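PDB 2XU0: erythrocyte membrane protein 1 from Plasmodium falciparum, which probably binds host cell surface receptors, the present piece being the N-terminal segment and first Duffy-binding-like domain of a rosetting PfEMP1 adhesin. Local coordinates for residues Arg134-Leu146 and Asn160-Ile172. The protein carries 10 engineered substitutions. Sequence-based numbering, arbitrary orientation.
Sequences RRRHICDQNLEFL and NVLVTAKYEGNYI
The carbonyl oxygen of Asn160 lies close to the plane of the flat Asn142 amide and accepts a hydrogen bond from Asn142 ND2 at 2.9 Å. That bond is bent (131° at the hydrogen), and the donor stands above the Asn160 carbonyl plane; the same oxygen also accepts the backbone N-H of Thr164. Beside it, Asn142 OD1 is 2.8 Å from Thr164 OG1. Asn142 CG sits between its own backbone N and carbonyl carbon (chi1 62°), which turns the amide toward the helix. Of the rings, Phe145 has Asn142 O in plane at its edge, and Tyr167 carries Lys166 NZ over one face, offset toward the rim. Another flat group is the Glu168 carboxylate: the Ile138 and Glu168 side chains cross at about a right angle, with Ile138 CG1 3.4 Å from Glu168 OE1. This oxygen receives the backbone N-H of Cys139 at 2.8 Å, nearly straight (173°), and also pairs with Arg104, while OE2 is bonded to Ser195; three partners thus fix the carboxylate's rotation. Within the Duffy-binding-like fold, a helix end, an irregular turn at 137-140 and a 3-10 segment run along helix 154-175, with Cys139 at the centre of an inverse gamma turn and disulfide-linked to Cys97. Thr164 CG2 packs 3.3 Å from Cys139 O. Farther along, Leu143 CD2 reaches 3.9 Å from Asn160 CB, and Leu146 lies against the same side chain. At the other end Arg134 CG touches Ile172 CD1 at 3.7 Å; the Arg134 guanidinium forms salt bridges with Asp198 and Glu318, and its NH1 bonds Ser195, the partner of Glu168 OE2.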
loop_
_atom_site.group_PDB
_atom_site.type_symbol
_atom_site.label_atom_id
_atom_site.label_comp_id
_atom_site.label_asym_id
_atom_site.label_seq_id
_atom_site.Cartn_x
_atom_site.Cartn_y
_atom_site.Cartn_z
ATOM N N ARG A 134 -5.966 2.674 -2.920
ATOM C CA ARG A 134 -5.122 3.835 -3.201
ATOM C C ARG A 134 -4.640 3.761 -4.660
ATOM O O ARG A 134 -4.612 4.773 -5.335
ATOM C CB ARG A 134 -3.948 3.941 -2.192
ATOM C CG ARG A 134 -3.061 5.208 -2.325
ATOM C CD ARG A 134 -1.615 5.006 -1.844
ATOM N NE ARG A 134 -1.147 3.642 -2.123
ATOM C CZ ARG A 134 -0.680 3.225 -3.291
ATOM N NH1 ARG A 134 -0.505 4.081 -4.289
ATOM N NH2 ARG A 134 -0.374 1.950 -3.470
ATOM N N ARG A 135 -4.304 2.553 -5.167
ATOM C CA ARG A 135 -3.850 2.405 -6.547
ATOM C C ARG A 135 -4.997 2.528 -7.519
ATOM O O ARG A 135 -4.834 3.174 -8.542
ATOM C CB ARG A 135 -3.073 1.054 -6.782
ATOM C CG ARG A 135 -2.814 0.689 -8.265
ATOM C CD ARG A 135 -1.773 1.602 -8.916
ATOM N NE ARG A 135 -1.681 1.420 -10.374
ATOM C CZ ARG A 135 -2.422 2.056 -11.282
ATOM N NH1 ARG A 135 -3.361 2.914 -10.903
ATOM N NH2 ARG A 135 -2.224 1.847 -12.573
ATOM N N ARG A 136 -6.083 1.791 -7.283
ATOM C CA ARG A 136 -7.259 1.747 -8.171
ATOM C C ARG A 136 -7.711 3.144 -8.653
ATOM O O ARG A 136 -7.968 3.347 -9.843
ATOM C CB ARG A 136 -8.431 1.062 -7.451
ATOM C CG ARG A 136 -8.278 -0.440 -7.266
ATOM C CD ARG A 136 -9.506 -0.998 -6.593
ATOM N NE ARG A 136 -10.558 -1.228 -7.589
ATOM C CZ ARG A 136 -11.681 -1.895 -7.350
ATOM N NH1 ARG A 136 -11.927 -2.384 -6.139
ATOM N NH2 ARG A 136 -12.571 -2.076 -8.318
ATOM N N HIS A 137 -7.743 4.109 -7.740
ATOM C CA HIS A 137 -8.233 5.451 -8.051
ATOM C C HIS A 137 -7.166 6.524 -8.159
ATOM O O HIS A 137 -7.487 7.702 -8.082
ATOM C CB HIS A 137 -9.346 5.828 -7.066
ATOM C CG HIS A 137 -10.268 4.696 -6.756
ATOM N ND1 HIS A 137 -11.074 4.122 -7.738
ATOM C CD2 HIS A 137 -10.485 4.058 -5.585
ATOM C CE1 HIS A 137 -11.754 3.165 -7.126
ATOM N NE2 HIS A 137 -11.437 3.093 -5.829
ATOM N N ILE A 138 -5.904 6.121 -8.408
ATOM C CA ILE A 138 -4.761 7.022 -8.576
ATOM C C ILE A 138 -5.054 8.148 -9.597
ATOM O O ILE A 138 -5.722 7.907 -10.616
ATOM C CB ILE A 138 -3.453 6.215 -8.891
ATOM C CG1 ILE A 138 -2.281 6.706 -8.037
ATOM C CG2 ILE A 138 -3.099 6.184 -10.410
ATOM C CD1 ILE A 138 -1.022 5.810 -8.049
ATOM N N CYS A 139 -4.549 9.361 -9.321
ATOM C CA CYS A 139 -4.760 10.525 -10.195
ATOM C C CYS A 139 -3.816 10.550 -11.389
ATOM O O CYS A 139 -2.892 11.364 -11.420
ATOM C CB CYS A 139 -4.700 11.825 -9.396
ATOM S SG CYS A 139 -5.926 11.936 -8.070
ATOM N N ASP A 140 -4.080 9.689 -12.400
ATOM C CA ASP A 140 -3.262 9.500 -13.604
ATOM C C ASP A 140 -3.938 9.972 -14.915
ATOM O O ASP A 140 -3.378 9.800 -16.001
ATOM C CB ASP A 140 -2.922 7.977 -13.731
ATOM C CG ASP A 140 -4.112 7.066 -14.070
ATOM O OD1 ASP A 140 -5.284 7.517 -13.929
ATOM O OD2 ASP A 140 -3.881 5.893 -14.407
ATOM N N GLN A 141 -5.141 10.543 -14.807
ATOM C CA GLN A 141 -5.956 10.979 -15.943
ATOM C C GLN A 141 -5.290 11.816 -17.034
ATOM O O GLN A 141 -5.520 11.555 -18.218
ATOM C CB GLN A 141 -7.295 11.524 -15.469
ATOM C CG GLN A 141 -8.441 11.203 -16.417
ATOM C CD GLN A 141 -8.899 12.396 -17.213
ATOM O OE1 GLN A 141 -9.262 12.269 -18.382
ATOM N NE2 GLN A 141 -8.942 13.568 -16.581
ATOM N N ASN A 142 -4.382 12.735 -16.657
ATOM C CA ASN A 142 -3.644 13.586 -17.594
ATOM C C ASN A 142 -2.689 12.803 -18.466
ATOM O O ASN A 142 -2.393 13.232 -19.598
ATOM C CB ASN A 142 -2.887 14.679 -16.826
ATOM C CG ASN A 142 -1.843 14.163 -15.870
ATOM O OD1 ASN A 142 -2.124 13.388 -14.937
ATOM N ND2 ASN A 142 -0.616 14.577 -16.097
ATOM N N LEU A 143 -2.201 11.640 -17.954
ATOM C CA LEU A 143 -1.299 10.766 -18.700
ATOM C C LEU A 143 -2.038 9.992 -19.805
ATOM O O LEU A 143 -1.377 9.351 -20.614
ATOM C CB LEU A 143 -0.483 9.822 -17.781
ATOM C CG LEU A 143 0.348 10.448 -16.626
ATOM C CD1 LEU A 143 1.233 9.397 -15.967
ATOM C CD2 LEU A 143 1.228 11.605 -17.121
ATOM N N GLU A 144 -3.390 10.101 -19.880
ATOM C CA GLU A 144 -4.201 9.476 -20.956
ATOM C C GLU A 144 -4.222 10.371 -22.217
ATOM O O GLU A 144 -4.875 10.035 -23.203
ATOM C CB GLU A 144 -5.643 9.222 -20.495
ATOM C CG GLU A 144 -5.801 8.288 -19.305
ATOM C CD GLU A 144 -7.237 7.946 -18.970
ATOM O OE1 GLU A 144 -8.059 7.849 -19.911
ATOM O OE2 GLU A 144 -7.547 7.785 -17.767
ATOM N N PHE A 145 -3.470 11.494 -22.184
ATOM C CA PHE A 145 -3.392 12.525 -23.220
ATOM C C PHE A 145 -1.947 12.870 -23.551
ATOM O O PHE A 145 -1.568 14.045 -23.619
ATOM C CB PHE A 145 -4.187 13.772 -22.750
ATOM C CG PHE A 145 -5.629 13.448 -22.439
ATOM C CD1 PHE A 145 -6.581 13.393 -23.453
ATOM C CD2 PHE A 145 -6.029 13.155 -21.142
ATOM C CE1 PHE A 145 -7.907 13.053 -23.170
ATOM C CE2 PHE A 145 -7.346 12.797 -20.865
ATOM C CZ PHE A 145 -8.282 12.772 -21.877
ATOM N N LEU A 146 -1.142 11.827 -23.768
ATOM C CA LEU A 146 0.273 11.933 -24.086
ATOM C C LEU A 146 0.509 11.708 -25.577
ATOM O O LEU A 146 1.543 12.128 -26.096
ATOM C CB LEU A 146 1.052 10.906 -23.243
ATOM C CG LEU A 146 1.809 11.356 -21.963
ATOM C CD1 LEU A 146 1.184 12.578 -21.283
ATOM C CD2 LEU A 146 1.922 10.203 -20.977
ATOM N N ASN A 160 4.196 16.705 -17.511
ATOM C CA ASN A 160 2.991 15.897 -17.259
ATOM C C ASN A 160 3.054 15.071 -15.973
ATOM O O ASN A 160 2.104 15.088 -15.190
ATOM C CB ASN A 160 2.694 14.990 -18.459
ATOM C CG ASN A 160 2.277 15.776 -19.675
ATOM O OD1 ASN A 160 3.088 16.096 -20.548
ATOM N ND2 ASN A 160 1.014 16.148 -19.727
ATOM N N VAL A 161 4.193 14.387 -15.740
ATOM C CA VAL A 161 4.417 13.555 -14.552
ATOM C C VAL A 161 4.431 14.383 -13.270
ATOM O O VAL A 161 3.884 13.954 -12.256
ATOM C CB VAL A 161 5.643 12.596 -14.717
ATOM C CG1 VAL A 161 5.868 11.758 -13.443
ATOM C CG2 VAL A 161 5.449 11.673 -15.928
ATOM N N LEU A 162 5.005 15.598 -13.321
ATOM C CA LEU A 162 5.009 16.496 -12.148
ATOM C C LEU A 162 3.590 16.921 -11.825
ATOM O O LEU A 162 3.217 16.949 -10.654
ATOM C CB LEU A 162 5.901 17.732 -12.354
ATOM C CG LEU A 162 7.419 17.539 -12.474
ATOM C CD1 LEU A 162 8.108 18.877 -12.421
ATOM C CD2 LEU A 162 7.991 16.662 -11.378
ATOM N N VAL A 163 2.766 17.158 -12.871
ATOM C CA VAL A 163 1.338 17.520 -12.717
ATOM C C VAL A 163 0.608 16.349 -12.030
ATOM O O VAL A 163 -0.165 16.581 -11.097
ATOM C CB VAL A 163 0.698 17.926 -14.094
ATOM C CG1 VAL A 163 -0.829 18.122 -13.989
ATOM C CG2 VAL A 163 1.370 19.187 -14.668
ATOM N N THR A 164 0.909 15.077 -12.444
ATOM C CA THR A 164 0.293 13.884 -11.827
ATOM C C THR A 164 0.671 13.833 -10.327
ATOM O O THR A 164 -0.201 13.689 -9.461
ATOM C CB THR A 164 0.794 12.607 -12.572
ATOM O OG1 THR A 164 0.427 12.644 -13.948
ATOM C CG2 THR A 164 0.316 11.327 -11.940
ATOM N N ALA A 165 1.976 13.969 -10.037
ATOM C CA ALA A 165 2.519 13.936 -8.673
ATOM C C ALA A 165 1.889 14.985 -7.768
ATOM O O ALA A 165 1.371 14.641 -6.698
ATOM C CB ALA A 165 4.041 14.073 -8.715
ATOM N N LYS A 166 1.861 16.261 -8.222
ATOM C CA LYS A 166 1.232 17.350 -7.465
ATOM C C LYS A 166 -0.202 16.982 -7.041
ATOM O O LYS A 166 -0.531 16.990 -5.839
ATOM C CB LYS A 166 1.243 18.649 -8.300
ATOM C CG LYS A 166 0.407 19.796 -7.693
ATOM C CD LYS A 166 0.041 20.857 -8.739
ATOM C CE LYS A 166 -0.849 21.971 -8.218
ATOM N NZ LYS A 166 -2.247 21.527 -7.955
ATOM N N TYR A 167 -1.027 16.576 -8.024
ATOM C CA TYR A 167 -2.423 16.237 -7.745
ATOM C C TYR A 167 -2.623 15.018 -6.929
ATOM O O TYR A 167 -3.390 15.070 -5.960
ATOM C CB TYR A 167 -3.258 16.223 -9.026
ATOM C CG TYR A 167 -3.602 17.625 -9.485
ATOM C CD1 TYR A 167 -2.785 18.304 -10.383
ATOM C CD2 TYR A 167 -4.694 18.307 -8.951
ATOM C CE1 TYR A 167 -3.104 19.586 -10.825
ATOM C CE2 TYR A 167 -5.009 19.605 -9.365
ATOM C CZ TYR A 167 -4.218 20.234 -10.315
ATOM O OH TYR A 167 -4.520 21.505 -10.734
ATOM N N GLU A 168 -1.872 13.933 -7.241
ATOM C CA GLU A 168 -1.947 12.687 -6.451
ATOM C C GLU A 168 -1.610 12.972 -4.971
ATOM O O GLU A 168 -2.338 12.535 -4.073
ATOM C CB GLU A 168 -0.992 11.602 -7.051
ATOM C CG GLU A 168 -0.958 10.294 -6.262
ATOM C CD GLU A 168 -2.275 9.568 -6.036
ATOM O OE1 GLU A 168 -3.207 9.736 -6.860
ATOM O OE2 GLU A 168 -2.345 8.767 -5.075
ATOM N N GLY A 169 -0.513 13.713 -4.753
ATOM C CA GLY A 169 -0.071 14.142 -3.429
ATOM C C GLY A 169 -1.132 14.959 -2.723
ATOM O O GLY A 169 -1.432 14.726 -1.546
ATOM N N ASN A 170 -1.746 15.916 -3.470
ATOM C CA ASN A 170 -2.829 16.722 -2.910
ATOM C C ASN A 170 -3.969 15.857 -2.453
ATOM O O ASN A 170 -4.418 16.018 -1.317
ATOM C CB ASN A 170 -3.283 17.801 -3.888
ATOM C CG ASN A 170 -3.316 19.152 -3.227
ATOM O OD1 ASN A 170 -3.918 19.343 -2.157
ATOM N ND2 ASN A 170 -2.588 20.090 -3.797
ATOM N N TYR A 171 -4.378 14.844 -3.268
ATOM C CA TYR A 171 -5.460 13.971 -2.809
ATOM C C TYR A 171 -5.037 13.252 -1.545
ATOM O O TYR A 171 -5.785 13.264 -0.572
ATOM C CB TYR A 171 -5.956 12.946 -3.877
ATOM C CG TYR A 171 -6.861 11.922 -3.216
ATOM C CD1 TYR A 171 -8.209 12.192 -3.003
ATOM C CD2 TYR A 171 -6.333 10.773 -2.628
ATOM C CE1 TYR A 171 -9.013 11.334 -2.250
ATOM C CE2 TYR A 171 -7.115 9.932 -1.842
ATOM C CZ TYR A 171 -8.465 10.195 -1.688
ATOM O OH TYR A 171 -9.245 9.348 -0.945
ATOM N N ILE A 172 -3.848 12.555 -1.573
ATOM C CA ILE A 172 -3.412 11.754 -0.421
ATOM C C ILE A 172 -3.414 12.573 0.840
ATOM O O ILE A 172 -3.978 12.154 1.847
ATOM C CB ILE A 172 -2.023 11.041 -0.636
ATOM C CG1 ILE A 172 -2.012 10.011 -1.811
ATOM C CG2 ILE A 172 -1.444 10.482 0.678
ATOM C CD1 ILE A 172 -2.874 8.840 -1.676
#